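Local coordinates for Melibiose/raffinose/stachyose-binding protein MelE (Bacillus subtilis subsp. subtilis str. 168, PDB 4R6H) that binds melibiose, raffinose and stachyose and hands them to the membrane components of an ABC transporter that imports these sugars, at residues Asp164-Ala169 against Ile265-Gln270; Thr36-Met41 against Asn77-Arg82; Gly391-Leu394 against Ile398-Pro401. All blocks are in the same frame, centred on the assembly; numbering follows the deposited sequence. Where two conformers were deposited one is given.

Contact 1: Asp164-Ala169 against Ile265-Gln270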
ATOM      1  N   ASP A 164      -6.988   9.266 -19.193  1.00 19.77           N
ATOM      2  CA  ASP A 164      -6.802   9.877 -20.511  1.00 19.90           C
ATOM      3  C   ASP A 164      -5.831  11.058 -20.465  1.00 17.46           C
ATOM      4  O   ASP A 164      -4.957  11.172 -21.324  1.00 19.63           O
ATOM      5  CB  ASP A 164      -8.142  10.259 -21.149  1.00 20.51           C
ATOM      6  CG  ASP A 164      -8.944   9.043 -21.648  1.00 28.06           C
ATOM      7  OD1 ASP A 164      -8.367   7.942 -21.807  1.00 27.32           O
ATOM      8  OD2 ASP A 164     -10.168   9.235 -21.866  1.00 29.70           O
ATOM      9  N   ASP A 165      -5.955  11.884 -19.428  1.00 17.82           N
ATOM     10  CA  ASP A 165      -5.024  12.999 -19.280  1.00 19.90           C
ATOM     11  C   ASP A 165      -3.609  12.530 -18.935  1.00 18.05           C
ATOM     12  O   ASP A 165      -2.604  13.111 -19.346  1.00 18.96           O
ATOM     13  CB  ASP A 165      -5.545  13.979 -18.257  1.00 19.85           C
ATOM     14  CG  ASP A 165      -6.665  14.850 -18.800  1.00 27.50           C
ATOM     15  OD1 ASP A 165      -6.863  14.888 -20.037  1.00 27.87           O
ATOM     16  OD2 ASP A 165      -7.356  15.441 -17.977  1.00 29.61           O
ATOM     17  N   PHE A 166      -3.513  11.418 -18.195  1.00 16.82           N
ATOM     18  CA  PHE A 166      -2.217  10.814 -17.891  1.00 19.08           C
ATOM     19  C   PHE A 166      -1.498  10.364 -19.171  1.00 17.06           C
ATOM     20  O   PHE A 166      -0.361  10.687 -19.424  1.00 18.57           O
ATOM     21  CB  PHE A 166      -2.466   9.651 -16.890  1.00 17.85           C
ATOM     22  CG  PHE A 166      -1.216   8.892 -16.471  1.00 17.20           C
ATOM     23  CD1 PHE A 166      -0.001   9.509 -16.179  1.00 17.14           C
ATOM     24  CD2 PHE A 166      -1.283   7.509 -16.351  1.00 17.67           C
ATOM     25  CE1 PHE A 166       1.105   8.777 -15.826  1.00 16.49           C
ATOM     26  CE2 PHE A 166      -0.194   6.774 -15.953  1.00 17.82           C
ATOM     27  CZ  PHE A 166       1.010   7.408 -15.697  1.00 18.70           C
ATOM     28  N   ILE A 167      -2.205   9.565 -19.969  1.00 17.42           N
ATOM     29  CA  ILE A 167      -1.639   9.052 -21.213  1.00 21.19           C
ATOM     30  C   ILE A 167      -1.259  10.229 -22.154  1.00 19.25           C
ATOM     31  O   ILE A 167      -0.207  10.197 -22.752  1.00 20.82           O
ATOM     32  CB  ILE A 167      -2.611   8.074 -21.889  1.00 20.77           C
ATOM     33  CG1 ILE A 167      -2.759   6.834 -21.021  1.00 23.22           C
ATOM     34  CG2 ILE A 167      -2.138   7.756 -23.309  1.00 27.68           C
ATOM     35  CD1 ILE A 167      -3.874   5.954 -21.507  1.00 29.09           C
ATOM     36  N   LYS A 168      -2.110  11.251 -22.197  1.00 19.21           N
ATOM     37  CA  LYS A 168      -1.791  12.438 -23.000  1.00 19.74           C
ATOM     38  C   LYS A 168      -0.491  13.104 -22.509  1.00 20.79           C
ATOM     39  O   LYS A 168       0.410  13.428 -23.308  1.00 21.34           O
ATOM     40  CB  LYS A 168      -2.940  13.417 -22.974  1.00 22.64           C
ATOM     41  CG  LYS A 168      -2.763  14.626 -23.888  1.00 23.78           C
ATOM     42  CD  LYS A 168      -4.112  15.344 -23.975  1.00 32.51           C
ATOM     43  CE  LYS A 168      -3.992  16.766 -24.466  1.00 57.25           C
ATOM     44  NZ  LYS A 168      -5.349  17.382 -24.427  1.00 42.83           N
ATOM     45  N   ALA A 169      -0.333  13.204 -21.188  1.00 18.85           N
ATOM     46  CA  ALA A 169       0.933  13.723 -20.655  1.00 21.08           C
ATOM     47  C   ALA A 169       2.135  12.889 -21.068  1.00 19.68           C
ATOM     48  O   ALA A 169       3.195  13.405 -21.370  1.00 19.76           O
ATOM     49  CB  ALA A 169       0.873  13.821 -19.131  1.00 20.79           C
ATOM     50  N   ILE A 265      13.341  10.228 -15.856  1.00 17.63           N
ATOM     51  CA  ILE A 265      12.028   9.597 -15.674  1.00 17.70           C
ATOM     52  C   ILE A 265      11.003  10.636 -15.302  1.00 16.50           C
ATOM     53  O   ILE A 265      11.218  11.391 -14.347  1.00 17.51           O
ATOM     54  CB  ILE A 265      12.072   8.529 -14.550  1.00 18.04           C
ATOM     55  CG1 ILE A 265      12.902   7.296 -14.960  1.00 19.77           C
ATOM     56  CG2 ILE A 265      10.669   8.055 -14.180  1.00 18.17           C
ATOM     57  CD1 ILE A 265      13.211   6.367 -13.807  1.00 19.62           C
ATOM     58  N   ALA A 266       9.872  10.701 -15.996  1.00 15.91           N
ATOM     59  CA  ALA A 266       8.809  11.645 -15.611  1.00 15.59           C
ATOM     60  C   ALA A 266       7.889  11.116 -14.517  1.00 18.88           C
ATOM     61  O   ALA A 266       7.713  11.768 -13.499  1.00 18.83           O
ATOM     62  CB  ALA A 266       8.001  12.092 -16.818  1.00 17.42           C
ATOM     63  N   PHE A 267       7.300   9.946 -14.729  1.00 14.71           N
ATOM     64  CA  PHE A 267       6.371   9.312 -13.783  1.00 16.43           C
ATOM     65  C   PHE A 267       6.811   7.892 -13.457  1.00 15.56           C
ATOM     66  O   PHE A 267       7.386   7.187 -14.283  1.00 15.90           O
ATOM     67  CB  PHE A 267       4.996   9.182 -14.380  1.00 16.48           C
ATOM     68  CG  PHE A 267       4.268  10.468 -14.601  1.00 15.68           C
ATOM     69  CD1 PHE A 267       3.436  10.988 -13.612  1.00 15.57           C
ATOM     70  CD2 PHE A 267       4.313  11.112 -15.845  1.00 15.50           C
ATOM     71  CE1 PHE A 267       2.689  12.128 -13.853  1.00 17.46           C
ATOM     72  CE2 PHE A 267       3.589  12.275 -16.075  1.00 16.32           C
ATOM     73  CZ  PHE A 267       2.773  12.781 -15.089  1.00 18.61           C
ATOM     74  N   THR A 268       6.436   7.447 -12.263  1.00 14.92           N
ATOM     75  CA  THR A 268       6.547   6.030 -11.892  1.00 16.33           C
ATOM     76  C   THR A 268       5.519   5.752 -10.821  1.00 19.69           C
ATOM     77  O   THR A 268       5.038   6.678 -10.194  1.00 18.46           O
ATOM     78  CB  THR A 268       7.990   5.634 -11.490  1.00 17.59           C
ATOM     79  OG1 THR A 268       8.119   4.217 -11.499  1.00 18.18           O
ATOM     80  CG2 THR A 268       8.375   6.165 -10.111  1.00 19.96           C
ATOM     81  N   MET A 269       5.138   4.490 -10.629  1.00 20.19           N
ATOM     82  CA  MET A 269       4.214   4.163  -9.549  1.00 18.84           C
ATOM     83  C   MET A 269       4.863   4.398  -8.221  1.00 22.59           C
ATOM     84  O   MET A 269       6.079   4.255  -8.051  1.00 25.79           O
ATOM     85  CB  MET A 269       3.770   2.708  -9.627  1.00 19.52           C
ATOM     86  CG  MET A 269       3.075   2.243 -10.895  1.00 25.20           C
ATOM     87  SD  MET A 269       1.469   2.862 -11.363  1.00 29.10           S
ATOM     88  CE  MET A 269       0.470   2.457  -9.898  1.00 20.64           C
ATOM     89  N   GLN A 270       4.045   4.827  -7.258  1.00 22.28           N
ATOM     90  CA  GLN A 270       4.637   5.267  -6.014  1.00 30.04           C
ATOM     91  C   GLN A 270       5.270   4.130  -5.240  1.00 37.58           C
ATOM     92  O   GLN A 270       4.656   3.078  -5.057  1.00 40.45           O
ATOM     93  CB  GLN A 270       3.551   5.883  -5.210  1.00 54.93           C
ATOM     94  CG  GLN A 270       4.056   6.796  -4.157  1.00 35.30           C
ATOM     95  CD  GLN A 270       2.898   7.523  -3.590  1.00 29.31           C
ATOM     96  OE1 GLN A 270       2.023   7.972  -4.346  1.00 25.61           O
ATOM     97  NE2 GLN A 270       2.885   7.690  -2.290  1.00 28.64           N
TER
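Phe166 of the helix turns the edge of its ring onto one face of Phe267 on the strand, a T-shaped aromatic pair with centroids 5.2 Å apart and planes at 80°. A single carbon does the touching: Phe166 CE1 lies 3.8 Å from Phe267 CG, above the face but shifted toward its rim, near the root of the ring. Although the Phe166 CB does not point at the strand, CG is anti to the backbone N (chi1 179°) and the ring swings across to it, the two side chains passing in opposite senses. Phenylalanine suits both places, since one ring supplies a polarised C-H edge and the other a broad pi face.

One helical turn on, Ala169 meets the side of the Phe267 ring more loosely, its CB 4.4 Å from Phe267 CE2; the lone methyl sits beside the ring without crowding it. Asp164, Asp165 and Lys168, which do not touch the strand, are exposed on the helix surface.

Leu170 and Ile173 of the same helix also touch Phe267, while Phe184 makes a second edge-to-face pair with Phe166. The helix thus packs on the mixed sheet in which strand 265-269 runs beside strands 141-148 and 182-185. No hydrogen bond crosses between the segments, so dispersion and the weak electrostatics of ring edge against ring face hold them together.

Contact 2: Thr36-Met41 against Asn77-Arg82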
ATOM      1  N   THR A  36       4.476 -10.513  23.424  1.00 19.25           N
ATOM      2  CA  THR A  36       4.935 -10.867  22.100  0.50 18.85           C
ATOM      3  C   THR A  36       4.227 -10.030  21.047  1.00 19.80           C
ATOM      4  O   THR A  36       2.998  -9.896  21.066  1.00 23.70           O
ATOM      5  CB  THR A  36       4.713 -12.351  21.795  0.50 21.42           C
ATOM      6  OG1 THR A  36       3.342 -12.689  22.024  0.50 24.30           O
ATOM      7  CG2 THR A  36       5.611 -13.232  22.689  0.50 16.95           C
ATOM      8  N   ILE A  37       5.032  -9.464  20.159  1.00 17.77           N
ATOM      9  CA  ILE A  37       4.522  -8.559  19.112  1.00 17.26           C
ATOM     10  C   ILE A  37       5.072  -9.002  17.759  1.00 19.02           C
ATOM     11  O   ILE A  37       6.299  -9.184  17.596  1.00 23.59           O
ATOM     12  CB  ILE A  37       4.993  -7.120  19.335  1.00 18.33           C
ATOM     13  CG1 ILE A  37       4.679  -6.678  20.756  1.00 22.40           C
ATOM     14  CG2 ILE A  37       4.392  -6.171  18.273  1.00 19.20           C
ATOM     15  CD1 ILE A  37       4.940  -5.219  21.054  1.00 21.14           C
ATOM     16  N   TYR A  38       4.178  -9.214  16.789  1.00 17.80           N
ATOM     17  CA  TYR A  38       4.581  -9.530  15.414  1.00 19.76           C
ATOM     18  C   TYR A  38       4.350  -8.297  14.534  1.00 18.70           C
ATOM     19  O   TYR A  38       3.313  -7.621  14.674  1.00 18.16           O
ATOM     20  CB  TYR A  38       3.734 -10.668  14.830  1.00 18.99           C
ATOM     21  CG  TYR A  38       4.234 -12.091  14.987  1.00 25.05           C
ATOM     22  CD1 TYR A  38       4.930 -12.502  16.107  1.00 23.96           C
ATOM     23  CD2 TYR A  38       3.934 -13.026  13.989  1.00 30.70           C
ATOM     24  CE1 TYR A  38       5.371 -13.831  16.224  1.00 35.23           C
ATOM     25  CE2 TYR A  38       4.368 -14.338  14.079  1.00 35.24           C
ATOM     26  CZ  TYR A  38       5.071 -14.738  15.194  1.00 31.82           C
ATOM     27  OH  TYR A  38       5.474 -16.059  15.254  1.00 52.64           O
ATOM     28  N   SER A  39       5.271  -8.075  13.593  1.00 17.98           N
ATOM     29  CA  SER A  39       5.277  -6.925  12.718  1.00 16.48           C
ATOM     30  C   SER A  39       5.709  -7.297  11.300  1.00 17.35           C
ATOM     31  O   SER A  39       6.676  -8.080  11.161  1.00 18.17           O
ATOM     32  CB  SER A  39       6.195  -5.831  13.283  1.00 17.65           C
ATOM     33  OG  SER A  39       6.317  -4.732  12.360  1.00 18.37           O
ATOM     34  N   THR A  40       5.055  -6.692  10.303  1.00 16.97           N
ATOM     35  CA  THR A  40       5.507  -6.798   8.887  1.00 16.32           C
ATOM     36  C   THR A  40       6.503  -5.720   8.449  1.00 20.56           C
ATOM     37  O   THR A  40       6.823  -5.643   7.268  1.00 19.72           O
ATOM     38  CB  THR A  40       4.324  -6.800   7.908  1.00 19.76           C
ATOM     39  OG1 THR A  40       3.680  -5.510   7.830  1.00 18.65           O
ATOM     40  CG2 THR A  40       3.345  -7.912   8.222  1.00 22.03           C
ATOM     41  N   MET A  41       6.967  -4.899   9.382  1.00 17.89           N
ATOM     42  CA  MET A  41       7.925  -3.846   9.042  1.00 17.35           C
ATOM     43  C   MET A  41       9.171  -4.467   8.428  1.00 20.00           C
ATOM     44  O   MET A  41       9.589  -5.539   8.822  1.00 21.38           O
ATOM     45  CB  MET A  41       8.295  -3.005  10.248  1.00 19.33           C
ATOM     46  CG  MET A  41       7.171  -2.133  10.714  1.00 19.94           C
ATOM     47  SD  MET A  41       7.621  -1.147  12.140  1.00 20.59           S
ATOM     48  CE  MET A  41       6.045  -0.458  12.634  1.00 20.08           C
ATOM     49  N   ASN A  77       2.688 -17.351   6.629  1.00 21.09           N
ATOM     50  CA  ASN A  77       2.706 -18.756   7.020  1.00 23.44           C
ATOM     51  C   ASN A  77       2.687 -18.955   8.540  1.00 20.00           C
ATOM     52  O   ASN A  77       1.944 -19.767   9.081  1.00 21.81           O
ATOM     53  CB  ASN A  77       3.939 -19.440   6.410  1.00 24.90           C
ATOM     54  CG  ASN A  77       3.813 -19.675   4.898  1.00 34.14           C
ATOM     55  OD1 ASN A  77       2.734 -19.939   4.391  1.00 44.43           O
ATOM     56  ND2 ASN A  77       4.946 -19.581   4.179  1.00 35.06           N
ATOM     57  N   MET A  78       3.485 -18.176   9.251  1.00 19.79           N
ATOM     58  CA  MET A  78       3.512 -18.274  10.712  0.50 21.77           C
ATOM     59  C   MET A  78       2.184 -17.859  11.331  1.00 20.88           C
ATOM     60  O   MET A  78       1.690 -18.505  12.236  1.00 20.53           O
ATOM     61  CB  MET A  78       4.659 -17.438  11.273  0.50 23.65           C
ATOM     62  CG  MET A  78       6.011 -18.042  10.958  0.50 35.50           C
ATOM     63  SD  MET A  78       7.347 -17.001  11.532  0.50 30.45           S
ATOM     64  CE  MET A  78       8.782 -18.020  11.188  0.50 66.49           C
ATOM     65  N   MET A  79       1.571 -16.789  10.828  1.00 19.37           N
ATOM     66  CA  MET A  79       0.288 -16.373  11.389  1.00 19.37           C
ATOM     67  C   MET A  79      -0.825 -17.333  11.073  1.00 19.55           C
ATOM     68  O   MET A  79      -1.732 -17.515  11.880  1.00 21.13           O
ATOM     69  CB  MET A  79      -0.062 -14.923  10.983  1.00 20.83           C
ATOM     70  CG  MET A  79       0.823 -13.886  11.671  1.00 20.67           C
ATOM     71  SD  MET A  79       0.640 -13.839  13.471  1.00 23.87           S
ATOM     72  CE  MET A  79      -1.102 -13.436  13.599  1.00 29.35           C
ATOM     73  N   ARG A  80      -0.745 -17.966   9.902  1.00 18.75           N
ATOM     74  CA  ARG A  80      -1.729 -18.964   9.528  1.00 20.37           C
ATOM     75  C   ARG A  80      -1.701 -20.124  10.521  1.00 19.63           C
ATOM     76  O   ARG A  80      -2.746 -20.582  10.980  1.00 20.35           O
ATOM     77  CB  ARG A  80      -1.491 -19.453   8.097  1.00 22.58           C
ATOM     78  CG  ARG A  80      -2.356 -20.649   7.694  1.00 24.00           C
ATOM     79  CD  ARG A  80      -2.052 -21.128   6.278  1.00 25.06           C
ATOM     80  NE  ARG A  80      -0.626 -21.277   5.985  1.00 30.72           N
ATOM     81  CZ  ARG A  80       0.180 -22.292   6.317  1.00 42.94           C
ATOM     82  NH1 ARG A  80      -0.251 -23.383   6.943  1.00 37.56           N
ATOM     83  NH2 ARG A  80       1.461 -22.216   5.961  1.00 42.38           N
ATOM     84  N   VAL A  81      -0.495 -20.576  10.846  1.00 18.11           N
ATOM     85  CA  VAL A  81      -0.315 -21.703  11.764  1.00 20.17           C
ATOM     86  C   VAL A  81      -0.745 -21.249  13.155  1.00 21.15           C
ATOM     87  O   VAL A  81      -1.457 -21.969  13.830  1.00 21.17           O
ATOM     88  CB  VAL A  81       1.158 -22.165  11.778  1.00 19.19           C
ATOM     89  CG1 VAL A  81       1.399 -23.102  12.940  1.00 22.86           C
ATOM     90  CG2 VAL A  81       1.523 -22.797  10.441  1.00 21.89           C
ATOM     91  N   ARG A  82      -0.354 -20.035  13.575  1.00 21.25           N
ATOM     92  CA  ARG A  82      -0.754 -19.557  14.903  1.00 23.19           C
ATOM     93  C   ARG A  82      -2.271 -19.399  15.045  1.00 22.06           C
ATOM     94  O   ARG A  82      -2.817 -19.706  16.108  1.00 24.58           O
ATOM     95  CB  ARG A  82      -0.082 -18.243  15.237  1.00 20.75           C
ATOM     96  CG  ARG A  82       1.390 -18.416  15.560  1.00 21.60           C
ATOM     97  CD  ARG A  82       1.965 -17.070  15.989  1.00 24.32           C
ATOM     98  NE  ARG A  82       3.282 -17.059  16.605  1.00 25.75           N
ATOM     99  CZ  ARG A  82       3.510 -17.151  17.921  1.00 29.57           C
ATOM    100  NH1 ARG A  82       4.750 -17.055  18.372  1.00 33.60           N
ATOM    101  NH2 ARG A  82       2.526 -17.383  18.774  1.00 30.73           N
TER
HETATM  102  O   HOH W   1       7.437 -16.835  16.986  1.00 34.67           O
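Tyr38 already points at the helix, and a chi1 of -92°, away from the usual staggered values, sets its ring so that OH meets Arg82, which is stretched straight out as far as NE and comes from the opposite direction. Arg82 NE donates to Tyr38 OH at 2.8 Å, with 153° at the hydrogen and the hydroxyl close to the guanidinium plane, which stands nearly perpendicular to the ring. A water bridges the same two groups, 2.7 Å from Tyr38 OH and accepting from Arg82 NH1 at 3.0 Å.

Nearer the strand, Met79 folds back through chi2 and chi3 and sets SD 3.4 Å from Tyr38 CD2, an oblique Met-aromatic contact for which a flexible, polarisable thioether is well suited. Met78 adds only its CB, at the ring edge.

Strand 33-38 and strand 64-69 form a parallel pair with helix 44-60 between them in the chain, a beta-alpha-beta unit, and helix 75-84 follows; Tyr38 spans the gap to it. A phenylalanine here would probably leave Arg82 NE and the water without their shared oxygen and the guanidinium less firmly held.

Beyond the pair, His69 meets the tyrosine ring, and Asp87 O accepts a hydrogen bond from Arg82 NH2.

Contact 3: Gly391-Leu394 against Ile398-Pro401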
ATOM      1  N   GLY A 391       1.140  -9.242 -16.205  1.00 23.51           N
ATOM      2  CA  GLY A 391       1.730  -8.017 -16.673  1.00 22.20           C
ATOM      3  C   GLY A 391       3.113  -8.214 -17.242  1.00 21.48           C
ATOM      4  O   GLY A 391       3.463  -7.639 -18.267  1.00 21.40           O
ATOM      5  N   GLN A 392       3.915  -9.079 -16.603  1.00 20.02           N
ATOM      6  CA  GLN A 392       5.232  -9.354 -17.115  1.00 22.21           C
ATOM      7  C   GLN A 392       5.156 -10.101 -18.451  1.00 22.60           C
ATOM      8  O   GLN A 392       5.923  -9.821 -19.394  1.00 23.14           O
ATOM      9  CB  GLN A 392       5.991 -10.181 -16.081  1.00 25.73           C
ATOM     10  CG  GLN A 392       7.464  -9.969 -16.104  1.00 33.83           C
ATOM     11  CD  GLN A 392       8.121 -10.646 -14.925  1.00 31.12           C
ATOM     12  OE1 GLN A 392       7.840 -11.826 -14.624  1.00 25.99           O
ATOM     13  NE2 GLN A 392       8.988  -9.917 -14.239  1.00 26.64           N
ATOM     14  N   GLU A 393       4.199 -11.021 -18.568  1.00 20.23           N
ATOM     15  CA  GLU A 393       4.005 -11.717 -19.827  1.00 21.15           C
ATOM     16  C   GLU A 393       3.500 -10.796 -20.959  1.00 22.15           C
ATOM     17  O   GLU A 393       3.846 -10.964 -22.126  1.00 23.54           O
ATOM     18  CB  GLU A 393       3.084 -12.932 -19.626  1.00 22.28           C
ATOM     19  CG  GLU A 393       3.762 -14.046 -18.856  1.00 21.65           C
ATOM     20  CD  GLU A 393       3.043 -15.363 -19.014  1.00 29.47           C
ATOM     21  OE1 GLU A 393       1.999 -15.505 -18.385  1.00 30.89           O
ATOM     22  OE2 GLU A 393       3.557 -16.243 -19.737  1.00 32.55           O
ATOM     23  N   LEU A 394       2.685  -9.806 -20.603  1.00 20.93           N
ATOM     24  CA  LEU A 394       2.259  -8.804 -21.559  1.00 22.25           C
ATOM     25  C   LEU A 394       3.488  -8.023 -22.020  1.00 23.95           C
ATOM     26  O   LEU A 394       3.736  -7.887 -23.230  1.00 22.93           O
ATOM     27  CB  LEU A 394       1.224  -7.864 -20.915  1.00 22.73           C
ATOM     28  CG  LEU A 394       0.692  -6.750 -21.826  1.00 22.21           C
ATOM     29  CD1 LEU A 394      -0.574  -6.231 -21.168  1.00 24.78           C
ATOM     30  CD2 LEU A 394       1.644  -5.560 -22.048  1.00 30.29           C
ATOM     31  N   ILE A 398       4.417 -12.163 -24.632  1.00 22.39           N
ATOM     32  CA  ILE A 398       4.006 -13.577 -24.533  1.00 24.82           C
ATOM     33  C   ILE A 398       2.465 -13.717 -24.566  1.00 29.73           C
ATOM     34  O   ILE A 398       1.945 -14.644 -25.198  1.00 30.46           O
ATOM     35  CB  ILE A 398       4.575 -14.243 -23.280  1.00 25.92           C
ATOM     36  CG1 ILE A 398       6.107 -14.270 -23.331  1.00 30.85           C
ATOM     37  CG2 ILE A 398       4.036 -15.661 -23.109  1.00 31.26           C
ATOM     38  CD1 ILE A 398       6.760 -14.525 -21.994  1.00 33.72           C
ATOM     39  N   LEU A 399       1.741 -12.800 -23.898  1.00 23.86           N
ATOM     40  CA  LEU A 399       0.282 -12.835 -23.823  1.00 22.94           C
ATOM     41  C   LEU A 399      -0.281 -11.512 -24.322  1.00 25.88           C
ATOM     42  O   LEU A 399       0.274 -10.449 -24.013  1.00 26.56           O
ATOM     43  CB  LEU A 399      -0.202 -13.010 -22.394  1.00 24.68           C
ATOM     44  CG  LEU A 399       0.038 -14.359 -21.756  1.00 28.38           C
ATOM     45  CD1 LEU A 399      -0.651 -14.418 -20.394  1.00 29.86           C
ATOM     46  CD2 LEU A 399      -0.415 -15.494 -22.671  1.00 32.67           C
ATOM     47  N   ALA A 400      -1.413 -11.596 -25.014  1.00 24.01           N
ATOM     48  CA  ALA A 400      -2.160 -10.432 -25.505  1.00 30.33           C
ATOM     49  C   ALA A 400      -3.265 -10.072 -24.512  1.00 23.18           C
ATOM     50  O   ALA A 400      -3.704 -10.904 -23.720  1.00 21.96           O
ATOM     51  CB  ALA A 400      -2.774 -10.774 -26.863  1.00 34.47           C
ATOM     52  N   PRO A 401      -3.733  -8.794 -24.532  1.00 23.97           N
ATOM     53  CA  PRO A 401      -4.725  -8.378 -23.541  1.00 24.10           C
ATOM     54  C   PRO A 401      -5.962  -9.255 -23.393  1.00 21.03           C
ATOM     55  O   PRO A 401      -6.383  -9.522 -22.267  1.00 24.02           O
ATOM     56  CB  PRO A 401      -5.116  -6.979 -24.033  1.00 25.86           C
ATOM     57  CG  PRO A 401      -3.889  -6.477 -24.668  1.00 22.20           C
ATOM     58  CD  PRO A 401      -3.296  -7.663 -25.378  1.00 25.67           C
TER
HETATM   59  O   HOH W   2       1.855  -8.576 -25.254  1.00 39.43           O
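Glu393 O receives two backbone N-H groups from the chain that follows its helix: Ile398 N at 2.8 Å, nearly in line with the carbonyl, and Leu399 N at 3.3 Å, a weak bond. The returning chain is thereby held to the last turns of helix 383-395. Beside it, Leu394 CA points its hydrogen at Leu399 O over 3.6 Å, and a water donates to both Leu394 O and Leu399 O.

The Glu393 side chain runs along this corner. Its CG lies anti to the carbonyl carbon (chi1 -71°), which sends the carboxylate past both branched residues: Glu393 OE1 comes 3.5 Å from Leu399 CD1, and Glu393 OE2 3.5 Å from Ile398 CG2. Glutamate suits this partly exposed place because its CB packs on Leu399 CG while the carboxylate lies beside the two methyls.

Ala400 is at the N-cap position of helix 401-420, and Pro401 opens it, a first-turn site where the missing N-H of proline breaks no helical hydrogen bond. Leu394 and Leu399 both touch Ile404 of that helix. Leu394 also rests on helix 229-240 at Ser232 and Lys236 and on Tyr198 of helix 192-206, so the corner joining the two C-terminal helices is packed against two earlier ones.

In the fold
Along the chain the three contacts close one after another: contact 2 first, then contact 1, then contact 3. Contact 2 lies on the opposite side of the chain's centre from contact 1, their centres about 37 Å apart, and joins the parallel pair 33-38 and 64-69 to helix 75-84. Contacts 1 and 3 are closer, centres about 21 Å apart and nearest atoms about 12 Å, one on the mixed sheet, the other at the turn between helices 383-395 and 401-420. The centres of contacts 2 and 3 are about 34 Å apart. This spread fits the two-lobed fold of solute-binding proteins, here in an open conformation: contact 2 probably belongs to one lobe, contacts 1 and 3 to the other.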